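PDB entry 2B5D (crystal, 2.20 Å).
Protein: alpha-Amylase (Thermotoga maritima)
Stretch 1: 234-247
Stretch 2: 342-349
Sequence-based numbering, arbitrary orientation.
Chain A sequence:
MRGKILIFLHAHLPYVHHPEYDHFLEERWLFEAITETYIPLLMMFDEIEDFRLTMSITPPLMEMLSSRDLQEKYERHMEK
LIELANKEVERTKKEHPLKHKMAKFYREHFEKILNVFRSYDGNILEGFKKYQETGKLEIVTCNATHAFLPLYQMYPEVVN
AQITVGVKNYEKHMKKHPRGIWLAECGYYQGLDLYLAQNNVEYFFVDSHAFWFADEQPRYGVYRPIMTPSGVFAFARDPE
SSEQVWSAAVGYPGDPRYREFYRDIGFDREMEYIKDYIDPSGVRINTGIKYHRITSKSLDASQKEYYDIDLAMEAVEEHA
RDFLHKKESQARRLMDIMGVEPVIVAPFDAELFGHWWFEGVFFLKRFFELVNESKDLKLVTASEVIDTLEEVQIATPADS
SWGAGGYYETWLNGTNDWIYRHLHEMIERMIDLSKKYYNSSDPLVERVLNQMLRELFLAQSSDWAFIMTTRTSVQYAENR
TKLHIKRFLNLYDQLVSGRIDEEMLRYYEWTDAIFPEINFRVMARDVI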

# COMPACT_ATOMS: atom_id res chain seq x y z
N ALA A 234 -32.23 33.50 2.71
CA ALA A 234 -30.92 32.95 3.09
C ALA A 234 -30.49 33.44 4.51
O ALA A 234 -30.55 34.63 4.80
N PHE A 235 -30.02 32.52 5.35
CA PHE A 235 -29.54 32.76 6.73
C PHE A 235 -28.02 32.61 6.74
O PHE A 235 -27.55 31.56 6.38
N ALA A 236 -27.26 33.64 7.08
CA ALA A 236 -25.82 33.52 7.07
C ALA A 236 -25.28 33.19 8.47
O ALA A 236 -25.72 33.74 9.51
N ARG A 237 -24.37 32.23 8.48
CA ARG A 237 -23.54 31.84 9.65
C ARG A 237 -23.00 33.04 10.45
O ARG A 237 -22.32 33.89 9.87
N ASP A 238 -23.21 33.04 11.76
CA ASP A 238 -22.49 33.99 12.66
C ASP A 238 -21.07 33.46 12.85
O ASP A 238 -20.88 32.42 13.47
N PRO A 239 -20.09 34.17 12.32
CA PRO A 239 -18.72 33.67 12.37
C PRO A 239 -18.11 33.77 13.81
O PRO A 239 -17.07 33.17 14.07
N GLU A 240 -18.74 34.55 14.68
CA GLU A 240 -18.41 34.59 16.10
C GLU A 240 -18.88 33.35 16.81
O GLU A 240 -18.36 33.03 17.89
N SER A 241 -19.86 32.64 16.23
CA SER A 241 -20.23 31.34 16.78
C SER A 241 -19.62 30.16 15.94
O SER A 241 -20.24 29.14 15.78
N SER A 242 -18.40 30.32 15.42
CA SER A 242 -17.75 29.30 14.58
C SER A 242 -17.39 27.97 15.26
O SER A 242 -17.52 27.82 16.48
N GLU A 243 -16.90 27.05 14.43
CA GLU A 243 -16.26 25.76 14.79
C GLU A 243 -15.26 25.77 15.99
O GLU A 243 -15.24 24.82 16.78
N GLN A 244 -14.45 26.81 16.10
CA GLN A 244 -13.51 26.98 17.22
C GLN A 244 -14.10 26.92 18.63
O GLN A 244 -13.49 26.32 19.53
N VAL A 245 -15.30 27.45 18.84
CA VAL A 245 -15.90 27.29 20.16
C VAL A 245 -16.12 25.83 20.60
O VAL A 245 -16.18 25.54 21.80
N TRP A 246 -16.15 24.91 19.63
CA TRP A 246 -16.30 23.47 19.90
C TRP A 246 -15.06 22.64 19.66
O TRP A 246 -15.12 21.42 19.70
N SER A 247 -13.96 23.32 19.40
CA SER A 247 -12.66 22.74 19.24
C SER A 247 -12.17 22.08 20.53
O SER A 247 -12.32 22.66 21.60
N PRO A 342 -31.41 41.03 16.43
CA PRO A 342 -30.48 40.20 15.67
C PRO A 342 -30.96 38.75 15.65
O PRO A 342 -31.68 38.30 16.56
N VAL A 343 -30.68 38.05 14.55
CA VAL A 343 -30.81 36.61 14.60
C VAL A 343 -29.45 35.99 14.39
O VAL A 343 -28.74 36.26 13.44
N ILE A 344 -29.02 35.26 15.40
CA ILE A 344 -27.64 34.82 15.48
C ILE A 344 -27.71 33.41 15.00
O ILE A 344 -28.42 32.56 15.62
N VAL A 345 -27.09 33.17 13.84
CA VAL A 345 -27.19 31.81 13.25
C VAL A 345 -25.92 31.01 13.53
O VAL A 345 -24.79 31.38 13.10
N ALA A 346 -26.13 29.92 14.26
CA ALA A 346 -25.00 29.09 14.74
C ALA A 346 -25.20 27.59 14.41
O ALA A 346 -25.92 26.87 15.13
N PRO A 347 -24.66 27.17 13.25
CA PRO A 347 -24.71 25.80 12.78
C PRO A 347 -23.51 24.94 13.19
O PRO A 347 -22.35 25.36 13.08
N PHE A 348 -23.81 23.72 13.62
CA PHE A 348 -22.77 22.77 13.95
C PHE A 348 -23.11 21.44 13.38
O PHE A 348 -24.28 21.06 13.30
N ASP A 349 -22.06 20.75 12.97
CA ASP A 349 -22.09 19.32 12.79
C ASP A 349 -22.72 18.59 13.97
O ASP A 349 -22.26 18.73 15.08

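Two strands that cross at 79° can share hardly any backbone ladder, and in this α-amylase the single direct hydrogen bond between the stretches runs from D238 N, in the loop just after strand 234-236, to V345 O in strand 343-349 (2.7 Å, nearly straight at 167°), with a water serving as a second rung. Water 1 accepts from V345 N at 2.6 Å and donates to A236 O at 3.0 Å, so both backbone polar groups of V345 are satisfied, one by the chain itself and one through solvent. The principle is general: where strands cross at a steep angle, a water can bridge backbone groups that do not bond directly, and side chains can make up much of the contact.

V345 lies at the centre. Its CA-to-CB bond points sideways and its chi1 is t, yet it has the largest covered area of any residue here. Its CG2 meets F235 CD2 at 3.9 Å, and its CB lies 3.4 Å from A236 O. F235, rotamer m, points toward the second strand; the edge of its ring also reaches V343, with CE2 4.3 Å from V343 CG2. R237 starts away from the partner strand, but its aliphatic portion still contributes, CG lying 3.5 Å from P347 CG.

Beyond the crossing, the loop ties its polar groups together. D238, chi1 t, points toward the second stretch; its OD1 accepts from E240 N at 2.9 Å, and its OD2 accepts from S241 OG at 2.7 Å, with further bonds elsewhere in the structure. The same carboxylate lies against an apolar neighbour, D238 OD2 being 3.3 Å from I344 CG2. I344 itself is m at chi1 and t at chi2. S241, rotamer m, also points toward the strand, its CB 3.7 Å from A346 CB. Both side chains are small, and the CA atoms of S241 and A346 are 5.7 Å apart.

The far end is aromatic. W246 in the 3-10 segment and F348 in the strand, both m at chi1, point toward each other's stretches and form an edge-to-face pair. The tryptophan directs the edge of its five-membered ring at the phenylalanine face, with centroids 4.0 Å apart and planes at 80°. S241 O approaches the edge of the F348 ring, 3.2 Å from F348 CE2, so the phenylalanine is contacted on a face by the indole and at its edge by a backbone carbonyl.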

# COMPACT_ATOMS: atom_id res chain seq x y z
CB ALA A 234 -29.88 33.36 2.06
CB PHE A 235 -30.11 31.72 7.65
CG PHE A 235 -31.57 31.92 8.00
CD1 PHE A 235 -32.58 31.30 7.26
CD2 PHE A 235 -31.93 32.70 9.07
CE1 PHE A 235 -33.94 31.47 7.60
CE2 PHE A 235 -33.28 32.89 9.41
CZ PHE A 235 -34.29 32.25 8.71
CB ALA A 236 -25.12 34.71 6.44
CB ARG A 237 -22.32 31.08 9.11
CG ARG A 237 -22.02 29.85 9.79
CD ARG A 237 -20.80 29.25 9.18
NE ARG A 237 -19.56 29.83 9.72
CZ ARG A 237 -18.76 30.54 8.96
NH1 ARG A 237 -17.64 31.08 9.42
NH2 ARG A 237 -19.13 30.71 7.71
CB ASP A 238 -23.21 34.12 14.04
CG ASP A 238 -22.37 34.90 15.09
OD1 ASP A 238 -21.44 35.69 14.76
OD2 ASP A 238 -22.69 34.70 16.26
CB PRO A 239 -17.97 34.63 11.43
CG PRO A 239 -18.84 35.95 11.47
CD PRO A 239 -20.21 35.53 11.76
CB GLU A 240 -19.03 35.82 16.78
CG GLU A 240 -18.51 37.10 16.25
CD GLU A 240 -18.85 38.27 17.15
OE1 GLU A 240 -18.64 39.42 16.72
OE2 GLU A 240 -19.32 38.06 18.28
CB SER A 241 -21.74 31.20 16.94
OG SER A 241 -22.37 32.33 17.57
CB SER A 242 -16.45 29.85 13.98
OG SER A 242 -15.33 29.61 14.88
CB GLU A 243 -15.50 25.25 13.55
CG GLU A 243 -14.80 26.39 12.73
CD GLU A 243 -15.53 26.75 11.40
OE1 GLU A 243 -15.67 27.96 11.07
OE2 GLU A 243 -15.93 25.80 10.67
CB GLN A 244 -12.65 28.22 17.04
CG GLN A 244 -11.43 27.88 16.25
CD GLN A 244 -10.52 29.04 15.99
OE1 GLN A 244 -10.75 29.84 15.09
NE2 GLN A 244 -9.43 29.11 16.74
CB VAL A 245 -17.08 28.27 20.45
CG1 VAL A 245 -17.56 29.02 19.18
CG2 VAL A 245 -18.21 27.61 21.21
CB TRP A 246 -17.43 22.92 19.06
CG TRP A 246 -18.57 23.82 19.10
CD1 TRP A 246 -19.14 24.44 18.05
CD2 TRP A 246 -19.27 24.27 20.27
NE1 TRP A 246 -20.17 25.25 18.47
CE2 TRP A 246 -20.27 25.15 19.83
CE3 TRP A 246 -19.13 24.02 21.64
CZ2 TRP A 246 -21.16 25.78 20.71
CZ3 TRP A 246 -20.02 24.63 22.51
CH2 TRP A 246 -21.02 25.50 22.04
CB SER A 247 -11.71 23.87 18.86
OG SER A 247 -10.41 23.38 18.64
CB PRO A 342 -29.17 40.34 16.43
CG PRO A 342 -29.61 40.69 17.86
CD PRO A 342 -30.84 41.50 17.71
CB VAL A 343 -32.08 35.98 13.85
CG1 VAL A 343 -32.87 37.00 13.09
CG2 VAL A 343 -31.76 34.72 13.05
CB ILE A 344 -27.10 34.99 16.95
CG1 ILE A 344 -26.98 36.50 17.26
CG2 ILE A 344 -25.82 34.23 17.11
CD1 ILE A 344 -26.97 36.90 18.76
CB VAL A 345 -27.52 31.79 11.71
CG1 VAL A 345 -27.70 30.28 11.19
CG2 VAL A 345 -28.78 32.63 11.40
CB ALA A 346 -24.81 29.32 16.26
CB PRO A 347 -24.70 25.95 11.27
CG PRO A 347 -23.91 27.13 11.04
CD PRO A 347 -24.07 28.04 12.22
CB PHE A 348 -22.60 22.71 15.48
CG PHE A 348 -22.54 24.07 16.08
CD1 PHE A 348 -23.55 24.54 16.90
CD2 PHE A 348 -21.50 24.95 15.70
CE1 PHE A 348 -23.50 25.83 17.41
CE2 PHE A 348 -21.44 26.24 16.18
CZ PHE A 348 -22.44 26.69 17.05
CB ASP A 349 -20.67 18.86 12.59
CG ASP A 349 -20.56 17.94 11.46
OD1 ASP A 349 -20.31 18.43 10.32
OD2 ASP A 349 -20.76 16.73 11.73
O HOH W 1 -25.84 34.86 12.32